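Side-chain contacts in SidF, inhibitor of growth family, member 3 (Legionella pneumophila subsp. pneumophila, PDB 4FYE), which acts as a phosphoinositide phosphatase, probably removing the 3-phosphate of phosphatidylinositol 3,4,5-trisphosphate: residues A[128-133]-A[699-704]; A[237-242]-A[508-513]; A[474-479]-A[605-610]. The protein carries 1 engineered substitution. All coordinates share one frame; numbering follows the deposited sequence.

Contact 1. Residues A[128-133]-A[699-704]; sequences DLFSSK and ELTTIQ
L129 and F130, from a loop between two helices, both come up to the hydroxyl of T701, on helix 701-712. The closer approach is L129 CD1 to T701 OG1, 4.0 Å, with the two side chains sliding past one another in opposite directions. F130 brings the edge of its ring: CZ lies 4.4 Å from T701 OG1, and the oxygen sits near the ring plane. The tighter packing is within the loop, where L129 CB stands 3.9 Å above the centre of the F130 ring, so leucine and ring advance together as one apolar pair. An Asx turn accompanies this pairing: F130 N donates to D128 OD1 at 3.0 Å, from above the carboxylate plane, while D128 OD2 makes a salt bridge with R63. The interface is small, 89 Å² in all, and on the solvent side the loop runs away from the helix through S132 and K133, both exposed. It illustrates how a loop can touch a helix by side-chain ends alone. T701 also touches R655 of helix 652-668; E699, T702 and I703 touch H187 of strand 184-189, and L700 and I703 touch strand 199-206.

Contact 2. Residues A[237-242]-A[508-513]; sequences SDLVLG and SYFEEY
F510 sets two neighbouring ring carbons, CE2 and CZ, against the methyls of L239 and L241, two leucines of a loop that leads towards strand 247-254. The ring comes from helix 482-514, which with helix 522-583 forms a helical hairpin, largely within a predicted coiled coil; the contact is therefore an example of a loop laid against one arm of such a hairpin. Along the loop, L239 and L241 turn their side chains to the helix while V240 between them turns away. L239 has a positive phi of 39°, an unusual backbone for a leucine, and its amide is held by D278 OD1.

The two leucines meet their carbons of the one ring in different ways. L239 CD2 lies at the ring edge, in its plane, 4.0 Å from F510 CE2. L241 CD2 reaches F510 CZ at 4.1 Å along an oblique line. Each leucine and the phenylalanine run past each other in opposite directions. With CG anti to the backbone N (chi1 -178°), the F510 ring is directed toward the loop.

Nothing polar passes between the segments, and the 167 Å² they bury is apolar in its closest contacts. L217 touches both L241 and F510, and A292 and V293 of helix 284-311 also touch F510, making F510 a common element of three parts of the fold. Just past L241, the G242 amide is bonded to N297 OD1 of that helix. One turn on from F510, Y513 lies more loosely over the loop, its CE1 4.7 Å from L239 CD2.

Contact 3. Residues A[474-479]-A[605-610]; sequences TLLKGP and YLTQAQ
Near the C-terminal part of helix 467-476, the CA atoms of L476 and T607 lie 8.5 Å apart, and soon afterwards G478 leaves helical angles with a positive phi of 67°. This is helix-on-helix packing in an all-helical part of the domain, one short helix set against the C-terminal half of helix 590-614. L476 uses both of its delta methyls. Its CD2 meets T607 CG2 at 3.8 Å, with the two side chains crossing at about a right angle, while its CD1 makes a looser contact of 4.5 Å with L606 CD1. One leucine thus spans two successive residues of the partner helix.

The fork is aimed by a CG that lies opposite the carbonyl carbon of L476 (chi1 -78°). I568 of helix 522-583 touches both L476 and T607, and helix 438-458 adds L456 against L476 and V452 against L606, so further apolar side chains join the cluster. The buried T607 divides its polar and apolar branches: its hydroxyl is bonded back to C603 O of its own helix, at a chi1 of 57° that leaves the methyl CG2 beside the backbone N, facing L476 CD2.

All three contacts are chiefly buried and none has a hydrogen bond between its segments, yet they differ in what they join. Contacts 1 and 2 each set a loop against a helix, on opposite sides of the chain's centre, about 41 Å apart between centres; contact 3 joins two helices. Contact 1 is the smallest and presents a hydroxyl to apolar groups, whereas contacts 2 and 3 meet carbon to carbon. Contact 2 has a more open margin, L239 being partly exposed, while every touching residue of contacts 1 and 3 is buried. Helix 522-583 lies beside both contacts 2 and 3, whose nearest atoms are nevertheless about 31 Å apart.

Contact 1. Residues A[128-133]-A[699-704]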
loop_
_atom_site.group_PDB
_atom_site.type_symbol
_atom_site.label_atom_id
_atom_site.label_comp_id
_atom_site.label_asym_id
_atom_site.label_seq_id
_atom_site.Cartn_x
_atom_site.Cartn_y
_atom_site.Cartn_z
ATOM N N ASP A 128 13.515 -4.859 -23.049
ATOM C CA ASP A 128 12.141 -5.219 -23.309
ATOM C C ASP A 128 11.695 -6.142 -22.173
ATOM O O ASP A 128 12.238 -7.259 -21.983
ATOM C CB ASP A 128 11.996 -5.901 -24.643
ATOM C CG ASP A 128 10.523 -6.385 -24.902
ATOM O OD1 ASP A 128 9.556 -5.940 -24.194
ATOM O OD2 ASP A 128 10.330 -7.219 -25.831
ATOM N N LEU A 129 10.752 -5.650 -21.391
ATOM C CA LEU A 129 10.218 -6.324 -20.206
ATOM C C LEU A 129 9.318 -7.497 -20.569
ATOM O O LEU A 129 9.059 -8.344 -19.697
ATOM C CB LEU A 129 9.320 -5.395 -19.413
ATOM C CG LEU A 129 9.961 -4.340 -18.490
ATOM C CD1 LEU A 129 8.889 -3.722 -17.625
ATOM C CD2 LEU A 129 11.085 -4.852 -17.617
ATOM N N PHE A 130 8.888 -7.610 -21.831
ATOM C CA PHE A 130 7.793 -8.546 -22.077
ATOM C C PHE A 130 8.259 -9.621 -22.970
ATOM O O PHE A 130 7.522 -10.227 -23.651
ATOM C CB PHE A 130 6.621 -7.836 -22.693
ATOM C CG PHE A 130 6.168 -6.700 -21.849
ATOM C CD1 PHE A 130 5.764 -6.939 -20.498
ATOM C CD2 PHE A 130 6.204 -5.383 -22.334
ATOM C CE1 PHE A 130 5.391 -5.889 -19.682
ATOM C CE2 PHE A 130 5.831 -4.333 -21.505
ATOM C CZ PHE A 130 5.411 -4.598 -20.177
ATOM N N SER A 131 9.522 -9.873 -22.859
ATOM C CA SER A 131 10.222 -10.813 -23.635
ATOM C C SER A 131 11.190 -11.502 -22.679
ATOM O O SER A 131 11.489 -10.990 -21.561
ATOM C CB SER A 131 11.131 -9.915 -24.512
ATOM O OG SER A 131 11.414 -10.665 -25.577
ATOM N N SER A 132 11.860 -12.523 -23.149
ATOM C CA SER A 132 12.824 -13.198 -22.289
ATOM C C SER A 132 14.088 -12.408 -21.906
ATOM O O SER A 132 14.704 -11.755 -22.752
ATOM C CB SER A 132 13.190 -14.540 -22.901
ATOM O OG SER A 132 14.430 -14.902 -22.381
ATOM N N LYS A 133 14.562 -12.527 -20.667
ATOM C CA LYS A 133 15.691 -11.701 -20.239
ATOM C C LYS A 133 16.874 -12.280 -20.936
ATOM O O LYS A 133 18.018 -11.715 -20.924
ATOM C CB LYS A 133 15.991 -11.860 -18.768
ATOM C CG LYS A 133 14.891 -11.647 -17.755
ATOM C CD LYS A 133 15.545 -11.859 -16.402
ATOM C CE LYS A 133 15.688 -13.347 -16.134
ATOM N NZ LYS A 133 14.717 -13.770 -15.087
ATOM N N GLU A 699 0.377 -3.412 -18.549
ATOM C CA GLU A 699 0.266 -1.971 -18.298
ATOM C C GLU A 699 0.813 -1.631 -16.900
ATOM O O GLU A 699 1.405 -0.562 -16.695
ATOM C CB GLU A 699 -1.182 -1.489 -18.406
ATOM C CG GLU A 699 -1.873 -1.607 -19.767
ATOM C CD GLU A 699 -1.204 -0.757 -20.826
ATOM O OE1 GLU A 699 -1.599 -0.904 -21.982
ATOM O OE2 GLU A 699 -0.269 0.038 -20.535
ATOM N N LEU A 700 0.642 -2.562 -15.964
ATOM C CA LEU A 700 0.753 -2.277 -14.527
ATOM C C LEU A 700 2.162 -2.044 -13.976
ATOM O O LEU A 700 2.327 -1.583 -12.854
ATOM C CB LEU A 700 0.038 -3.366 -13.741
ATOM C CG LEU A 700 -1.303 -3.633 -14.415
ATOM C CD1 LEU A 700 -1.899 -4.908 -13.848
ATOM C CD2 LEU A 700 -2.231 -2.446 -14.184
ATOM N N THR A 701 3.225 -2.291 -14.723
ATOM C CA THR A 701 4.559 -2.051 -14.069
ATOM C C THR A 701 4.958 -0.612 -14.158
ATOM O O THR A 701 5.883 -0.125 -13.453
ATOM C CB THR A 701 5.662 -2.908 -14.654
ATOM O OG1 THR A 701 5.314 -3.184 -16.028
ATOM C CG2 THR A 701 5.748 -4.234 -13.835
ATOM N N THR A 702 4.241 0.120 -14.973
ATOM C CA THR A 702 4.698 1.468 -15.222
ATOM C C THR A 702 4.557 2.414 -14.031
ATOM O O THR A 702 5.510 3.128 -13.717
ATOM C CB THR A 702 4.362 1.998 -16.657
ATOM O OG1 THR A 702 3.391 2.995 -16.602
ATOM C CG2 THR A 702 3.935 0.922 -17.562
ATOM N N ILE A 703 3.437 2.336 -13.303
ATOM C CA ILE A 703 3.245 3.103 -12.058
ATOM C C ILE A 703 4.271 2.670 -11.002
ATOM O O ILE A 703 4.725 3.521 -10.250
ATOM C CB ILE A 703 1.769 3.029 -11.525
ATOM C CG1 ILE A 703 1.434 4.194 -10.592
ATOM C CG2 ILE A 703 1.441 1.714 -10.786
ATOM C CD1 ILE A 703 1.204 5.478 -11.327
ATOM N N GLN A 704 4.674 1.375 -10.986
ATOM C CA GLN A 704 5.662 0.885 -10.061
ATOM C C GLN A 704 7.013 1.521 -10.348
ATOM O O GLN A 704 7.705 1.893 -9.434
ATOM C CB GLN A 704 5.807 -0.662 -10.125
ATOM C CG GLN A 704 4.534 -1.371 -9.734
ATOM C CD GLN A 704 4.658 -2.870 -9.876
ATOM O OE1 GLN A 704 3.782 -3.516 -10.476
ATOM N NE2 GLN A 704 5.745 -3.439 -9.334
#

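Contact 2. Residues A[237-242]-A[508-513]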
loop_
_atom_site.group_PDB
_atom_site.type_symbol
_atom_site.label_atom_id
_atom_site.label_comp_id
_atom_site.label_asym_id
_atom_site.label_seq_id
_atom_site.Cartn_x
_atom_site.Cartn_y
_atom_site.Cartn_z
ATOM N N SER A 237 19.626 11.939 16.101
ATOM C CA SER A 237 20.200 11.181 14.984
ATOM C C SER A 237 19.325 9.963 14.613
ATOM O O SER A 237 18.842 9.853 13.474
ATOM C CB SER A 237 21.650 10.761 15.306
ATOM O OG SER A 237 22.402 10.482 14.132
ATOM N N ASP A 238 19.104 9.078 15.590
ATOM C CA ASP A 238 18.335 7.831 15.406
ATOM C C ASP A 238 16.805 7.991 15.605
ATOM O O ASP A 238 16.310 9.103 15.860
ATOM C CB ASP A 238 18.909 6.736 16.336
ATOM C CG ASP A 238 18.634 6.996 17.840
ATOM O OD1 ASP A 238 18.423 8.158 18.271
ATOM O OD2 ASP A 238 18.639 6.005 18.601
ATOM N N LEU A 239 16.067 6.885 15.492
ATOM C CA LEU A 239 14.619 6.845 15.817
ATOM C C LEU A 239 13.817 8.090 15.408
ATOM O O LEU A 239 13.295 8.809 16.256
ATOM C CB LEU A 239 14.371 6.518 17.308
ATOM C CG LEU A 239 14.302 5.032 17.663
ATOM C CD1 LEU A 239 15.700 4.478 17.846
ATOM C CD2 LEU A 239 13.479 4.757 18.910
ATOM N N VAL A 240 13.733 8.324 14.102
ATOM C CA VAL A 240 12.824 9.311 13.549
ATOM C C VAL A 240 11.379 8.799 13.663
ATOM O O VAL A 240 11.114 7.577 13.652
ATOM C CB VAL A 240 13.142 9.613 12.069
ATOM C CG1 VAL A 240 12.749 11.053 11.731
ATOM C CG2 VAL A 240 14.626 9.363 11.771
ATOM N N LEU A 241 10.452 9.739 13.798
ATOM C CA LEU A 241 9.041 9.393 13.809
ATOM C C LEU A 241 8.397 9.643 12.468
ATOM O O LEU A 241 8.919 10.418 11.639
ATOM C CB LEU A 241 8.295 10.224 14.833
ATOM C CG LEU A 241 8.819 10.172 16.255
ATOM C CD1 LEU A 241 7.922 11.068 17.108
ATOM C CD2 LEU A 241 8.820 8.741 16.773
ATOM N N GLY A 242 7.239 9.003 12.276
ATOM C CA GLY A 242 6.486 9.164 11.056
ATOM C C GLY A 242 6.551 7.972 10.135
ATOM O O GLY A 242 7.551 7.242 10.089
ATOM N N SER A 508 4.175 6.967 27.505
ATOM C CA SER A 508 5.008 7.529 28.588
ATOM C C SER A 508 6.423 6.967 28.508
ATOM O O SER A 508 7.410 7.724 28.612
ATOM C CB SER A 508 4.415 7.305 29.977
ATOM O OG SER A 508 3.198 8.008 30.124
ATOM N N TYR A 509 6.548 5.655 28.301
ATOM C CA TYR A 509 7.880 5.134 28.284
ATOM C C TYR A 509 8.717 5.810 27.197
ATOM O O TYR A 509 9.875 6.121 27.430
ATOM C CB TYR A 509 7.903 3.622 28.151
ATOM C CG TYR A 509 9.293 3.097 27.845
ATOM C CD1 TYR A 509 9.784 3.094 26.542
ATOM C CD2 TYR A 509 10.122 2.622 28.847
ATOM C CE1 TYR A 509 11.050 2.640 26.248
ATOM C CE2 TYR A 509 11.398 2.151 28.548
ATOM C CZ TYR A 509 11.850 2.160 27.243
ATOM O OH TYR A 509 13.109 1.705 26.924
ATOM N N PHE A 510 8.152 6.042 26.011
ATOM C CA PHE A 510 8.951 6.693 24.960
ATOM C C PHE A 510 9.318 8.147 25.284
ATOM O O PHE A 510 10.416 8.577 24.940
ATOM C CB PHE A 510 8.301 6.592 23.562
ATOM C CG PHE A 510 9.127 7.223 22.463
ATOM C CD1 PHE A 510 8.943 8.559 22.094
ATOM C CD2 PHE A 510 10.092 6.490 21.788
ATOM C CE1 PHE A 510 9.698 9.143 21.060
ATOM C CE2 PHE A 510 10.834 7.061 20.737
ATOM C CZ PHE A 510 10.648 8.398 20.391
ATOM N N GLU A 511 8.385 8.884 25.899
ATOM C CA GLU A 511 8.583 10.297 26.350
ATOM C C GLU A 511 9.880 10.500 27.135
ATOM O O GLU A 511 10.582 11.482 26.893
ATOM C CB GLU A 511 7.381 10.824 27.170
ATOM C CG GLU A 511 6.199 11.333 26.317
ATOM C CD GLU A 511 4.887 11.533 27.101
ATOM O OE1 GLU A 511 4.931 12.042 28.251
ATOM O OE2 GLU A 511 3.796 11.184 26.569
ATOM N N GLU A 512 10.179 9.555 28.044
ATOM C CA GLU A 512 11.423 9.537 28.834
ATOM C C GLU A 512 12.605 9.030 28.028
ATOM O O GLU A 512 13.678 9.651 28.035
ATOM C CB GLU A 512 11.297 8.657 30.093
ATOM C CG GLU A 512 10.880 9.362 31.374
ATOM C CD GLU A 512 11.788 10.521 31.788
ATOM O OE1 GLU A 512 12.966 10.291 32.190
ATOM O OE2 GLU A 512 11.296 11.677 31.741
ATOM N N TYR A 513 12.417 7.885 27.360
ATOM C CA TYR A 513 13.490 7.285 26.603
ATOM C C TYR A 513 14.000 8.275 25.581
ATOM O O TYR A 513 15.202 8.339 25.295
ATOM C CB TYR A 513 13.065 5.981 25.931
ATOM C CG TYR A 513 14.214 5.309 25.147
ATOM C CD1 TYR A 513 14.525 5.713 23.846
ATOM C CD2 TYR A 513 15.000 4.287 25.717
ATOM C CE1 TYR A 513 15.555 5.135 23.135
ATOM C CE2 TYR A 513 16.031 3.693 25.000
ATOM C CZ TYR A 513 16.296 4.127 23.710
ATOM O OH TYR A 513 17.292 3.571 22.952
#

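Contact 3. Residues A[474-479]-A[605-610]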
loop_
_atom_site.group_PDB
_atom_site.type_symbol
_atom_site.label_atom_id
_atom_site.label_comp_id
_atom_site.label_asym_id
_atom_site.label_seq_id
_atom_site.Cartn_x
_atom_site.Cartn_y
_atom_site.Cartn_z
ATOM N N THR A 474 -27.036 -19.735 3.104
ATOM C CA THR A 474 -27.213 -20.919 3.992
ATOM C C THR A 474 -25.918 -21.700 4.102
ATOM O O THR A 474 -25.445 -21.966 5.211
ATOM C CB THR A 474 -28.327 -21.868 3.490
ATOM O OG1 THR A 474 -29.600 -21.285 3.761
ATOM C CG2 THR A 474 -28.255 -23.273 4.164
ATOM N N LEU A 475 -25.343 -22.032 2.945
ATOM C CA LEU A 475 -24.102 -22.797 2.880
ATOM C C LEU A 475 -22.879 -22.062 3.418
ATOM O O LEU A 475 -21.986 -22.694 4.010
ATOM C CB LEU A 475 -23.852 -23.275 1.452
ATOM C CG LEU A 475 -24.938 -24.193 0.848
ATOM C CD1 LEU A 475 -24.467 -24.739 -0.496
ATOM C CD2 LEU A 475 -25.330 -25.352 1.763
ATOM N N LEU A 476 -22.840 -20.741 3.231
ATOM C CA LEU A 476 -21.657 -19.982 3.621
ATOM C C LEU A 476 -21.608 -19.735 5.090
ATOM O O LEU A 476 -20.552 -19.394 5.620
ATOM C CB LEU A 476 -21.561 -18.647 2.895
ATOM C CG LEU A 476 -21.054 -18.688 1.459
ATOM C CD1 LEU A 476 -20.396 -17.350 1.177
ATOM C CD2 LEU A 476 -20.099 -19.856 1.197
ATOM N N LYS A 477 -22.764 -19.902 5.731
ATOM C CA LYS A 477 -22.902 -19.749 7.173
ATOM C C LYS A 477 -21.865 -20.589 7.882
ATOM O O LYS A 477 -21.501 -20.291 9.007
ATOM C CB LYS A 477 -24.298 -20.153 7.623
ATOM C CG LYS A 477 -25.256 -18.987 7.832
ATOM C CD LYS A 477 -24.982 -18.290 9.163
ATOM C CE LYS A 477 -26.029 -17.228 9.475
ATOM N NZ LYS A 477 -25.602 -16.250 10.524
ATOM N N GLY A 478 -21.370 -21.616 7.201
ATOM C CA GLY A 478 -20.402 -22.539 7.784
ATOM C C GLY A 478 -20.967 -23.398 8.922
ATOM O O GLY A 478 -22.186 -23.464 9.133
ATOM N N PRO A 479 -20.082 -24.058 9.682
ATOM C CA PRO A 479 -20.576 -24.820 10.821
ATOM C C PRO A 479 -20.921 -23.934 12.022
ATOM O O PRO A 479 -20.321 -22.892 12.212
ATOM C CB PRO A 479 -19.420 -25.780 11.137
ATOM C CG PRO A 479 -18.209 -25.193 10.489
ATOM C CD PRO A 479 -18.610 -24.051 9.594
ATOM N N TYR A 605 -15.009 -13.874 -3.604
ATOM C CA TYR A 605 -13.687 -13.659 -2.997
ATOM C C TYR A 605 -13.477 -14.574 -1.804
ATOM O O TYR A 605 -12.460 -15.248 -1.694
ATOM C CB TYR A 605 -13.457 -12.207 -2.602
ATOM C CG TYR A 605 -13.281 -11.284 -3.805
ATOM C CD1 TYR A 605 -12.368 -11.592 -4.831
ATOM C CD2 TYR A 605 -13.994 -10.083 -3.897
ATOM C CE1 TYR A 605 -12.210 -10.738 -5.908
ATOM C CE2 TYR A 605 -13.873 -9.221 -4.980
ATOM C CZ TYR A 605 -12.995 -9.548 -5.979
ATOM O OH TYR A 605 -12.866 -8.690 -7.029
ATOM N N LEU A 606 -14.466 -14.659 -0.923
ATOM C CA LEU A 606 -14.283 -15.518 0.235
ATOM C C LEU A 606 -14.035 -16.994 -0.160
ATOM O O LEU A 606 -13.064 -17.611 0.250
ATOM C CB LEU A 606 -15.503 -15.436 1.115
ATOM C CG LEU A 606 -15.309 -15.585 2.633
ATOM C CD1 LEU A 606 -16.500 -16.391 3.173
ATOM C CD2 LEU A 606 -13.963 -16.145 3.107
ATOM N N THR A 607 -14.910 -17.577 -0.951
ATOM C CA THR A 607 -14.762 -19.004 -1.172
ATOM C C THR A 607 -13.453 -19.350 -1.856
ATOM O O THR A 607 -12.914 -20.420 -1.667
ATOM C CB THR A 607 -15.921 -19.553 -1.988
ATOM O OG1 THR A 607 -15.988 -18.830 -3.215
ATOM C CG2 THR A 607 -17.183 -19.337 -1.239
ATOM N N GLN A 608 -12.918 -18.428 -2.624
ATOM C CA GLN A 608 -11.686 -18.710 -3.321
ATOM C C GLN A 608 -10.528 -18.621 -2.384
ATOM O O GLN A 608 -9.562 -19.354 -2.552
ATOM C CB GLN A 608 -11.478 -17.752 -4.463
ATOM C CG GLN A 608 -12.612 -17.770 -5.445
ATOM C CD GLN A 608 -12.606 -19.017 -6.282
ATOM O OE1 GLN A 608 -11.582 -19.336 -6.900
ATOM N NE2 GLN A 608 -13.756 -19.736 -6.321
ATOM N N ALA A 609 -10.639 -17.754 -1.387
ATOM C CA ALA A 609 -9.615 -17.667 -0.372
ATOM C C ALA A 609 -9.617 -18.924 0.512
ATOM O O ALA A 609 -8.558 -19.486 0.874
ATOM C CB ALA A 609 -9.784 -16.407 0.416
ATOM N N GLN A 610 -10.809 -19.431 0.768
ATOM C CA GLN A 610 -10.945 -20.625 1.547
ATOM C C GLN A 610 -10.260 -21.770 0.889
ATOM O O GLN A 610 -9.576 -22.532 1.575
ATOM C CB GLN A 610 -12.421 -20.951 1.796
ATOM C CG GLN A 610 -13.069 -19.920 2.699
ATOM C CD GLN A 610 -14.551 -20.143 2.883
ATOM O OE1 GLN A 610 -15.092 -19.956 3.987
ATOM N NE2 GLN A 610 -15.226 -20.530 1.805
#